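Local coordinates for endoglucanase, glycoside hydrolase family 5 protein (Cytophaga hutchinsonii, PDB 5IHS) that probably hydrolyses internal beta-1,4-glucosidic bonds of cellulose, as an endoglucanase of an organism able to live on crystalline cellulose, at residues R53-W59 / Y279-A285; D77-C81 / R317-R321; W198-V202 / Y217-F221. One frame throughout, in Å; residues are numbered along the deposited sequence.

In the fold
All three contacts belong to one TIM barrel of eight parallel strands. Contact 1 pairs strand 53-57 with strand 279-284, the first and last staves, closing the barrel. Contact 2, its centre about 12 Å from that of contact 1, sets the turn after helix 69-77 against the final helix 311-329; the two touch through Tyr-279 with Asp-319 and Met-55 with Trp-79, and their segments alternate along the chain. Contact 3 is nested inside the loops closed by both, its centre about 16 Å from that of contact 1, on strand 215-221 of the same sheet. Segments more than 200 residues apart meet in contacts 1 and 2, whereas those of contact 3 are 15 residues apart.

Contact 1 (R53-W59 / Y279-A285); sequences RGMSLFW and YCNWSIA
Parallel strand pairing closes the TIM barrel here: strand 53-57, first of eight, runs beside 279-284, the last, with Arg-53 next to Tyr-279 and Gly-54 next to Cys-280. Gly-54 N bonds to Tyr-279 O (3.0 Å) and Gly-54 O accepts from Asn-281 N; Ser-56 N then bonds to Asn-281 O (2.8 Å), and Ser-56 O accepts from Ile-284 N. One residue is gained on the second strand, where the chain turns a corner at Trp-282 and the peptide bond before Ser-283 is cis, as after the strand-8 tryptophan of many family 5 glycosidases. On the face turned to helix 311-329, the extended chain of Arg-53 lays CG over the Tyr-279 ring, 3.8 Å from its centroid, while Arg-53 NE meets Tyr-279 OH (3.0 Å) in the guanidinium plane, though bent to 134°. Asp-273 takes the Arg-53 guanidinium in a salt bridge, and Asp-319 holds the tyrosine hydroxyl. Met-55, bent at both chi2 and chi3, brings CE to 3.8 Å from Ile-284 CD1. Trp-282, on the opposite face from Met-55, forms an aromatic cluster with Phe-58 and Trp-59, which follow the first strand; its edge turns to the Trp-59 face in an offset edge-to-face pair, planes 84° apart. Beyond the last direct backbone bond, a water accepts from Phe-58 N (3.0 Å) and donates to Ile-284 O (2.8 Å).

Contact 2 (D77-C81 / R317-R321); sequences DDWKC and RDDLR
Arg-317 stands at about a right angle to both Asp-78 and Trp-79, and uses a different part of its chain for each. With CG anti to the backbone N (chi1 177°) and everything extended as far as NE, its methylenes run over one face of the indole: CD sits 3.7 Å from the centroid of the five-membered ring of Trp-79, and CB is close to the six-membered ring. The guanidinium beyond is turned nearly perpendicular to the ring, at 81°, and grips the Asp-78 carboxylate side-on. Arg-317 NE reaches Asp-78 OD2 (2.9 Å) from above the carboxylate plane, while Arg-317 NH2 meets Asp-78 OD1 (3.1 Å) on its syn side. Arg-321 lies against the same guanidinium, its CD over the centre, and sends NH1 to Asp-78 O (2.8 Å) on a carbonyl lone pair; the two arginines thus share one acidic residue, by side chain and backbone. Leu-320 CD1 comes to the edge of the indole, 4.0 Å from Trp-79 CE3, and also touches Cys-81 SG. Replacing this tryptophan with an alanine would probably leave the Arg-317 methylenes without the surface they lie on, its guanidinium less well aimed at Asp-78, and a gap beside Leu-320. Lys-80, with positive phi (62°), breaks the helical course, and its NZ returns to Asp-77 O (2.7 Å). The result is a helix-to-strand turn of a TIM barrel, between helix 69-77 and strand 83-89, joined by a salt-bridge network to the barrel's final helix.

Contact 3 (W198-V202 / Y217-F221); sequences WSQLV and YTLHF
Ser-199 and His-220 meet at the tight centre of this contact, where the turn of chain after strand 191-193 crosses strand 215-221. Ser-199 O accepts from His-220 N at 2.9 Å (159°), and the same oxygen lies 3.3 Å from Leu-219 CA. The CB of Ser-199 is directed at the strand and rests over one face of the imidazole, 4.2 Å from the centroid of the His-220 ring, and touches Thr-218 CG2 at 3.6 Å. Trp-198 and Ser-199 both have left-handed helical backbone angles (phi 57° and 58°), which probably lets so short a piece of chain bring the Ser-199 carbonyl down onto the strand. At the other end Val-202 pushes CG1 to 3.2 Å from Thr-218 O.

The side marked by Trp-198 and Gln-200, both partly exposed, is looser. There no direct bond spans the two segments; instead one water donates to Trp-198 O (2.8 Å) and to His-220 O (2.9 Å) and accepts from Gln-200 NE2 (3.0 Å). The Gln-200 chain, extended beyond CG, brings its amide to that water, while its OE1 turns to Gln-197.

The buried polar atoms are well provided for. Ser-199 OG bonds with Asn-159 O and Thr-195 N, and His-220 is tied through ND1 to Glu-160 and through NE2 to Thr-247. With both ring nitrogens engaged and Ser-199 CB over a face, the imidazole has little freedom to turn, while the bond to His-220 N holds the strand itself. Glu-160 belongs to an Asn-Glu-Pro sequence familiar in family 5 enzymes, so the chemistry is consistent with a fixed histidine that helps to orient this glutamate.

Contact 1 (R53-W59 / Y279-A285)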
loop_
_atom_site.group_PDB
_atom_site.type_symbol
_atom_site.label_atom_id
_atom_site.label_comp_id
_atom_site.label_asym_id
_atom_site.label_seq_id
_atom_site.Cartn_x
_atom_site.Cartn_y
_atom_site.Cartn_z
ATOM N N ARG A 53 -0.692 8.164 5.037
ATOM C CA ARG A 53 0.265 7.339 5.766
ATOM C C ARG A 53 -0.515 6.324 6.577
ATOM O O ARG A 53 -1.539 6.662 7.184
ATOM C CB ARG A 53 1.127 8.141 6.743
ATOM C CG ARG A 53 1.841 9.354 6.194
ATOM C CD ARG A 53 2.482 10.105 7.368
ATOM N NE ARG A 53 3.228 11.265 6.918
ATOM C CZ ARG A 53 2.689 12.443 6.660
ATOM N NH1 ARG A 53 1.394 12.660 6.873
ATOM N NH2 ARG A 53 3.464 13.426 6.224
ATOM N N GLY A 54 -0.040 5.087 6.579
ATOM C CA GLY A 54 -0.730 4.065 7.326
ATOM C C GLY A 54 0.037 2.776 7.426
ATOM O O GLY A 54 1.278 2.756 7.430
ATOM N N MET A 55 -0.726 1.690 7.536
ATOM C CA MET A 55 -0.190 0.368 7.790
ATOM C C MET A 55 -0.668 -0.620 6.743
ATOM O O MET A 55 -1.823 -0.572 6.295
ATOM C CB MET A 55 -0.631 -0.165 9.152
ATOM C CG MET A 55 -0.044 0.587 10.333
ATOM S SD MET A 55 1.754 0.602 10.377
ATOM C CE MET A 55 2.141 -1.129 10.705
ATOM N N SER A 56 0.220 -1.542 6.398
ATOM C CA SER A 56 -0.146 -2.730 5.649
ATOM C C SER A 56 -0.414 -3.888 6.596
ATOM O O SER A 56 0.363 -4.151 7.522
ATOM C CB SER A 56 0.965 -3.123 4.672
ATOM O OG SER A 56 0.547 -4.148 3.775
ATOM N N LEU A 57 -1.477 -4.619 6.308
ATOM C CA LEU A 57 -1.628 -5.962 6.824
ATOM C C LEU A 57 -0.623 -6.873 6.119
ATOM O O LEU A 57 -0.074 -6.551 5.059
ATOM C CB LEU A 57 -3.073 -6.425 6.642
ATOM C CG LEU A 57 -4.113 -5.510 7.314
ATOM C CD1 LEU A 57 -5.525 -5.888 6.936
ATOM C CD2 LEU A 57 -3.963 -5.465 8.819
ATOM N N PHE A 58 -0.379 -8.021 6.723
ATOM C CA PHE A 58 0.523 -9.037 6.193
ATOM C C PHE A 58 -0.278 -9.971 5.288
ATOM O O PHE A 58 -1.508 -9.951 5.287
ATOM C CB PHE A 58 1.099 -9.772 7.410
ATOM C CG PHE A 58 2.214 -10.783 7.155
ATOM C CD1 PHE A 58 3.550 -10.408 7.239
ATOM C CD2 PHE A 58 1.932 -12.140 7.019
ATOM C CE1 PHE A 58 4.564 -11.347 7.102
ATOM C CE2 PHE A 58 2.950 -13.078 6.897
ATOM C CZ PHE A 58 4.257 -12.682 6.942
ATOM N N TRP A 59 0.429 -10.805 4.526
ATOM C CA TRP A 59 -0.174 -11.831 3.678
ATOM C C TRP A 59 -1.487 -12.363 4.245
ATOM O O TRP A 59 -1.507 -12.953 5.331
ATOM C CB TRP A 59 0.776 -13.012 3.567
ATOM C CG TRP A 59 2.077 -12.760 2.881
ATOM C CD1 TRP A 59 3.235 -12.272 3.422
ATOM C CD2 TRP A 59 2.369 -13.068 1.523
ATOM N NE1 TRP A 59 4.220 -12.250 2.469
ATOM C CE2 TRP A 59 3.710 -12.727 1.288
ATOM C CE3 TRP A 59 1.613 -13.604 0.479
ATOM C CZ2 TRP A 59 4.317 -12.917 0.044
ATOM C CZ3 TRP A 59 2.212 -13.796 -0.747
ATOM C CH2 TRP A 59 3.549 -13.454 -0.956
ATOM N N TYR A 279 2.838 6.599 2.193
ATOM C CA TYR A 279 3.602 5.448 2.662
ATOM C C TYR A 279 2.838 4.567 3.647
ATOM O O TYR A 279 2.083 5.058 4.487
ATOM C CB TYR A 279 4.964 5.877 3.223
ATOM C CG TYR A 279 5.053 6.907 4.338
ATOM C CD1 TYR A 279 4.846 6.552 5.670
ATOM C CD2 TYR A 279 5.476 8.203 4.079
ATOM C CE1 TYR A 279 5.034 7.449 6.697
ATOM C CE2 TYR A 279 5.676 9.117 5.112
ATOM C CZ TYR A 279 5.465 8.728 6.420
ATOM O OH TYR A 279 5.683 9.657 7.428
ATOM N N CYS A 280 3.005 3.244 3.505
ATOM C CA CYS A 280 2.408 2.253 4.404
ATOM C C CYS A 280 3.471 1.275 4.880
ATOM O O CYS A 280 4.220 0.734 4.063
ATOM C CB CYS A 280 1.327 1.414 3.714
ATOM S SG CYS A 280 -0.145 2.294 3.238
ATOM N N ASN A 281 3.503 1.017 6.184
ATOM C CA ASN A 281 4.513 0.149 6.787
ATOM C C ASN A 281 4.093 -1.316 6.811
ATOM O O ASN A 281 2.942 -1.655 7.107
ATOM C CB ASN A 281 4.790 0.598 8.220
ATOM C CG ASN A 281 5.750 -0.326 8.950
ATOM O OD1 ASN A 281 5.364 -1.015 9.893
ATOM N ND2 ASN A 281 7.012 -0.315 8.538
ATOM N N TRP A 282 5.067 -2.180 6.541
ATOM C CA TRP A 282 4.946 -3.629 6.667
ATOM C C TRP A 282 5.503 -4.041 8.026
ATOM O O TRP A 282 6.710 -3.851 8.257
ATOM C CB TRP A 282 5.764 -4.275 5.559
ATOM C CG TRP A 282 5.663 -5.764 5.444
ATOM C CD1 TRP A 282 6.510 -6.685 5.985
ATOM C CD2 TRP A 282 4.672 -6.501 4.722
ATOM N NE1 TRP A 282 6.111 -7.947 5.640
ATOM C CE2 TRP A 282 4.990 -7.868 4.860
ATOM C CE3 TRP A 282 3.544 -6.140 3.972
ATOM C CZ2 TRP A 282 4.227 -8.876 4.267
ATOM C CZ3 TRP A 282 2.789 -7.143 3.384
ATOM C CH2 TRP A 282 3.145 -8.493 3.523
ATOM N N SER A 283 4.697 -4.602 8.933
ATOM C CA SER A 283 3.279 -4.887 8.757
ATOM C C SER A 283 2.614 -5.153 10.100
ATOM O O SER A 283 3.278 -5.403 11.111
ATOM C CB SER A 283 3.047 -6.137 7.896
ATOM O OG SER A 283 3.327 -7.325 8.620
ATOM N N ILE A 284 1.280 -5.163 10.071
ATOM C CA ILE A 284 0.471 -5.730 11.144
ATOM C C ILE A 284 0.529 -7.254 11.011
ATOM O O ILE A 284 -0.183 -7.876 10.222
ATOM C CB ILE A 284 -0.960 -5.193 11.122
ATOM C CG1 ILE A 284 -0.969 -3.659 11.287
ATOM C CG2 ILE A 284 -1.803 -5.882 12.173
ATOM C CD1 ILE A 284 -0.411 -3.142 12.603
ATOM N N ALA A 285 1.429 -7.846 11.783
ATOM C CA ALA A 285 1.646 -9.278 11.861
ATOM C C ALA A 285 2.288 -9.517 13.204
ATOM O O ALA A 285 2.968 -8.636 13.731
ATOM C CB ALA A 285 2.623 -9.757 10.788
HETATM O O HOH W 1 -2.294 -8.995 8.809
#

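Contact 2 (D77-C81 / R317-R321)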
loop_
_atom_site.group_PDB
_atom_site.type_symbol
_atom_site.label_atom_id
_atom_site.label_comp_id
_atom_site.label_asym_id
_atom_site.label_seq_id
_atom_site.Cartn_x
_atom_site.Cartn_y
_atom_site.Cartn_z
ATOM N N ASP A 77 -8.156 4.998 15.063
ATOM C CA ASP A 77 -8.342 5.767 16.290
ATOM C C ASP A 77 -7.059 5.892 17.099
ATOM O O ASP A 77 -6.803 6.945 17.691
ATOM C CB ASP A 77 -9.384 5.115 17.192
ATOM C CG ASP A 77 -10.793 5.183 16.641
ATOM O OD1 ASP A 77 -11.058 5.951 15.688
ATOM O OD2 ASP A 77 -11.651 4.462 17.197
ATOM N N ASP A 78 -6.263 4.829 17.175
ATOM C CA ASP A 78 -5.059 4.826 17.998
ATOM C C ASP A 78 -3.788 5.059 17.192
ATOM O O ASP A 78 -2.892 5.769 17.653
ATOM C CB ASP A 78 -4.941 3.509 18.776
ATOM C CG ASP A 78 -3.751 3.505 19.710
ATOM O OD1 ASP A 78 -3.802 4.223 20.728
ATOM O OD2 ASP A 78 -2.755 2.816 19.401
ATOM N N TRP A 79 -3.671 4.455 16.016
ATOM C CA TRP A 79 -2.487 4.656 15.194
ATOM C C TRP A 79 -2.605 5.868 14.270
ATOM O O TRP A 79 -1.604 6.263 13.670
ATOM C CB TRP A 79 -2.167 3.397 14.367
ATOM C CG TRP A 79 -1.648 2.241 15.184
ATOM C CD1 TRP A 79 -2.204 1.713 16.315
ATOM C CD2 TRP A 79 -0.469 1.475 14.926
ATOM N NE1 TRP A 79 -1.443 0.671 16.780
ATOM C CE2 TRP A 79 -0.365 0.512 15.950
ATOM C CE3 TRP A 79 0.520 1.529 13.943
ATOM C CZ2 TRP A 79 0.694 -0.389 16.019
ATOM C CZ3 TRP A 79 1.568 0.629 14.022
ATOM C CH2 TRP A 79 1.644 -0.305 15.053
ATOM N N LYS A 80 -3.795 6.442 14.112
ATOM C CA LYS A 80 -4.004 7.602 13.241
ATOM C C LYS A 80 -3.667 7.285 11.783
ATOM O O LYS A 80 -3.216 8.153 11.036
ATOM C CB LYS A 80 -3.258 8.845 13.739
ATOM C CG LYS A 80 -3.450 9.133 15.228
ATOM C CD LYS A 80 -4.907 9.264 15.657
ATOM C CE LYS A 80 -4.993 9.598 17.144
ATOM N NZ LYS A 80 -6.383 9.646 17.649
ATOM N N CYS A 81 -3.941 6.058 11.352
ATOM C CA CYS A 81 -3.818 5.734 9.935
ATOM C C CYS A 81 -4.865 6.472 9.110
ATOM O O CYS A 81 -6.054 6.486 9.455
ATOM C CB CYS A 81 -4.023 4.237 9.708
ATOM S SG CYS A 81 -2.739 3.171 10.311
ATOM N N ARG A 317 4.251 3.778 14.558
ATOM C CA ARG A 317 3.066 4.353 15.189
ATOM C C ARG A 317 3.336 5.769 15.672
ATOM O O ARG A 317 2.491 6.666 15.517
ATOM C CB ARG A 317 2.600 3.471 16.350
ATOM C CG ARG A 317 1.418 4.029 17.111
ATOM C CD ARG A 317 0.987 3.063 18.224
ATOM N NE ARG A 317 -0.018 3.623 19.117
ATOM C CZ ARG A 317 0.245 4.400 20.168
ATOM N NH1 ARG A 317 1.491 4.740 20.484
ATOM N NH2 ARG A 317 -0.755 4.866 20.894
ATOM N N ASP A 318 4.512 6.009 16.247
ATOM C CA ASP A 318 4.825 7.358 16.699
ATOM C C ASP A 318 4.849 8.338 15.525
ATOM O O ASP A 318 4.356 9.468 15.645
ATOM C CB ASP A 318 6.166 7.376 17.428
ATOM C CG ASP A 318 6.116 6.764 18.835
ATOM O OD1 ASP A 318 5.012 6.459 19.347
ATOM O OD2 ASP A 318 7.213 6.618 19.445
ATOM N N ASP A 319 5.421 7.927 14.384
ATOM C CA ASP A 319 5.441 8.788 13.199
ATOM C C ASP A 319 4.027 9.067 12.692
ATOM O O ASP A 319 3.696 10.210 12.359
ATOM C CB ASP A 319 6.326 8.157 12.117
ATOM C CG ASP A 319 6.304 8.920 10.796
ATOM O OD1 ASP A 319 7.041 9.929 10.695
ATOM O OD2 ASP A 319 5.552 8.520 9.862
ATOM N N LEU A 320 3.171 8.041 12.642
ATOM C CA LEU A 320 1.780 8.242 12.229
ATOM C C LEU A 320 1.054 9.220 13.143
ATOM O O LEU A 320 0.340 10.115 12.672
ATOM C CB LEU A 320 1.028 6.912 12.213
ATOM C CG LEU A 320 1.439 5.928 11.120
ATOM C CD1 LEU A 320 0.798 4.581 11.348
ATOM C CD2 LEU A 320 1.081 6.452 9.758
ATOM N N ARG A 321 1.180 9.036 14.457
ATOM C CA ARG A 321 0.470 9.902 15.389
ATOM C C ARG A 321 0.946 11.342 15.256
ATOM O O ARG A 321 0.142 12.279 15.286
ATOM C CB ARG A 321 0.649 9.361 16.809
ATOM C CG ARG A 321 -0.202 8.117 17.056
ATOM C CD ARG A 321 0.159 7.344 18.321
ATOM N NE ARG A 321 -0.046 8.058 19.572
ATOM C CZ ARG A 321 -1.195 8.107 20.236
ATOM N NH1 ARG A 321 -2.295 7.531 19.763
ATOM N NH2 ARG A 321 -1.242 8.757 21.388
#

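Contact 3 (W198-V202 / Y217-F221)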
loop_
_atom_site.group_PDB
_atom_site.type_symbol
_atom_site.label_atom_id
_atom_site.label_comp_id
_atom_site.label_asym_id
_atom_site.label_seq_id
_atom_site.Cartn_x
_atom_site.Cartn_y
_atom_site.Cartn_z
ATOM N N TRP A 198 11.401 -6.104 -7.130
ATOM C CA TRP A 198 10.664 -5.885 -5.885
ATOM C C TRP A 198 10.216 -4.433 -5.755
ATOM O O TRP A 198 10.271 -3.827 -4.682
ATOM C CB TRP A 198 11.441 -6.383 -4.660
ATOM C CG TRP A 198 11.825 -7.819 -4.820
ATOM C CD1 TRP A 198 11.049 -8.922 -4.566
ATOM C CD2 TRP A 198 13.065 -8.312 -5.314
ATOM N NE1 TRP A 198 11.744 -10.067 -4.854
ATOM C CE2 TRP A 198 12.985 -9.720 -5.315
ATOM C CE3 TRP A 198 14.241 -7.704 -5.744
ATOM C CZ2 TRP A 198 14.036 -10.527 -5.737
ATOM C CZ3 TRP A 198 15.283 -8.505 -6.163
ATOM C CH2 TRP A 198 15.176 -9.904 -6.148
ATOM N N SER A 199 9.714 -3.890 -6.863
ATOM C CA SER A 199 9.203 -2.521 -6.900
ATOM C C SER A 199 10.265 -1.503 -6.488
ATOM O O SER A 199 10.022 -0.566 -5.730
ATOM C CB SER A 199 7.887 -2.377 -6.129
ATOM O OG SER A 199 6.880 -3.033 -6.890
ATOM N N GLN A 200 11.453 -1.652 -7.073
ATOM C CA GLN A 200 12.538 -0.688 -6.924
ATOM C C GLN A 200 12.781 0.163 -8.158
ATOM O O GLN A 200 13.107 1.346 -8.026
ATOM C CB GLN A 200 13.848 -1.387 -6.543
ATOM C CG GLN A 200 13.782 -1.984 -5.167
ATOM C CD GLN A 200 14.925 -2.923 -4.865
ATOM O OE1 GLN A 200 16.005 -2.825 -5.451
ATOM N NE2 GLN A 200 14.692 -3.843 -3.947
ATOM N N LEU A 201 12.656 -0.411 -9.354
ATOM C CA LEU A 201 13.185 0.214 -10.568
ATOM C C LEU A 201 12.138 1.113 -11.237
ATOM O O LEU A 201 11.713 0.929 -12.383
ATOM C CB LEU A 201 13.777 -0.841 -11.499
ATOM C CG LEU A 201 14.963 -1.599 -10.872
ATOM C CD1 LEU A 201 15.488 -2.653 -11.835
ATOM C CD2 LEU A 201 16.090 -0.688 -10.420
ATOM N N VAL A 202 11.757 2.146 -10.483
ATOM C CA VAL A 202 10.734 3.083 -10.920
ATOM C C VAL A 202 11.169 3.872 -12.147
ATOM O O VAL A 202 10.316 4.340 -12.903
ATOM C CB VAL A 202 10.274 3.976 -9.750
ATOM C CG1 VAL A 202 9.455 3.152 -8.770
ATOM C CG2 VAL A 202 11.451 4.631 -9.025
ATOM N N TYR A 217 2.983 4.590 -9.470
ATOM C CA TYR A 217 3.955 3.508 -9.566
ATOM C C TYR A 217 4.544 3.207 -8.198
ATOM O O TYR A 217 4.830 4.113 -7.409
ATOM C CB TYR A 217 5.046 3.856 -10.602
ATOM C CG TYR A 217 4.412 4.169 -11.940
ATOM C CD1 TYR A 217 3.965 5.442 -12.218
ATOM C CD2 TYR A 217 4.192 3.182 -12.887
ATOM C CE1 TYR A 217 3.326 5.736 -13.410
ATOM C CE2 TYR A 217 3.568 3.462 -14.089
ATOM C CZ TYR A 217 3.130 4.743 -14.345
ATOM O OH TYR A 217 2.501 5.017 -15.539
ATOM N N THR A 218 4.714 1.920 -7.926
ATOM C CA THR A 218 5.139 1.460 -6.615
ATOM C C THR A 218 6.633 1.622 -6.388
ATOM O O THR A 218 7.443 1.223 -7.227
ATOM C CB THR A 218 4.810 -0.023 -6.479
ATOM O OG1 THR A 218 3.458 -0.215 -6.889
ATOM C CG2 THR A 218 5.011 -0.505 -5.053
ATOM N N LEU A 219 6.978 2.101 -5.188
ATOM C CA LEU A 219 8.327 2.046 -4.648
ATOM C C LEU A 219 8.273 1.336 -3.298
ATOM O O LEU A 219 7.496 1.732 -2.423
ATOM C CB LEU A 219 8.886 3.457 -4.450
ATOM C CG LEU A 219 10.281 3.546 -3.838
ATOM C CD1 LEU A 219 11.308 2.969 -4.782
ATOM C CD2 LEU A 219 10.609 4.986 -3.487
ATOM N N HIS A 220 9.078 0.283 -3.129
ATOM C CA HIS A 220 9.222 -0.408 -1.850
ATOM C C HIS A 220 10.659 -0.305 -1.371
ATOM O O HIS A 220 11.590 -0.564 -2.142
ATOM C CB HIS A 220 8.879 -1.887 -1.973
ATOM C CG HIS A 220 7.418 -2.142 -2.121
ATOM N ND1 HIS A 220 6.887 -3.408 -2.216
ATOM C CD2 HIS A 220 6.369 -1.288 -2.171
ATOM C CE1 HIS A 220 5.571 -3.323 -2.319
ATOM N NE2 HIS A 220 5.238 -2.047 -2.287
ATOM N N PHE A 221 10.852 0.028 -0.094
ATOM C CA PHE A 221 12.193 0.120 0.465
ATOM C C PHE A 221 12.228 -0.490 1.857
ATOM O O PHE A 221 11.241 -0.466 2.602
ATOM C CB PHE A 221 12.714 1.573 0.491
ATOM C CG PHE A 221 12.037 2.451 1.501
ATOM C CD1 PHE A 221 12.487 2.507 2.815
ATOM C CD2 PHE A 221 10.932 3.214 1.156
ATOM C CE1 PHE A 221 11.844 3.294 3.761
ATOM C CE2 PHE A 221 10.299 4.009 2.103
ATOM C CZ PHE A 221 10.750 4.038 3.398
HETATM O O HOH W 2 12.066 -3.431 -2.598
#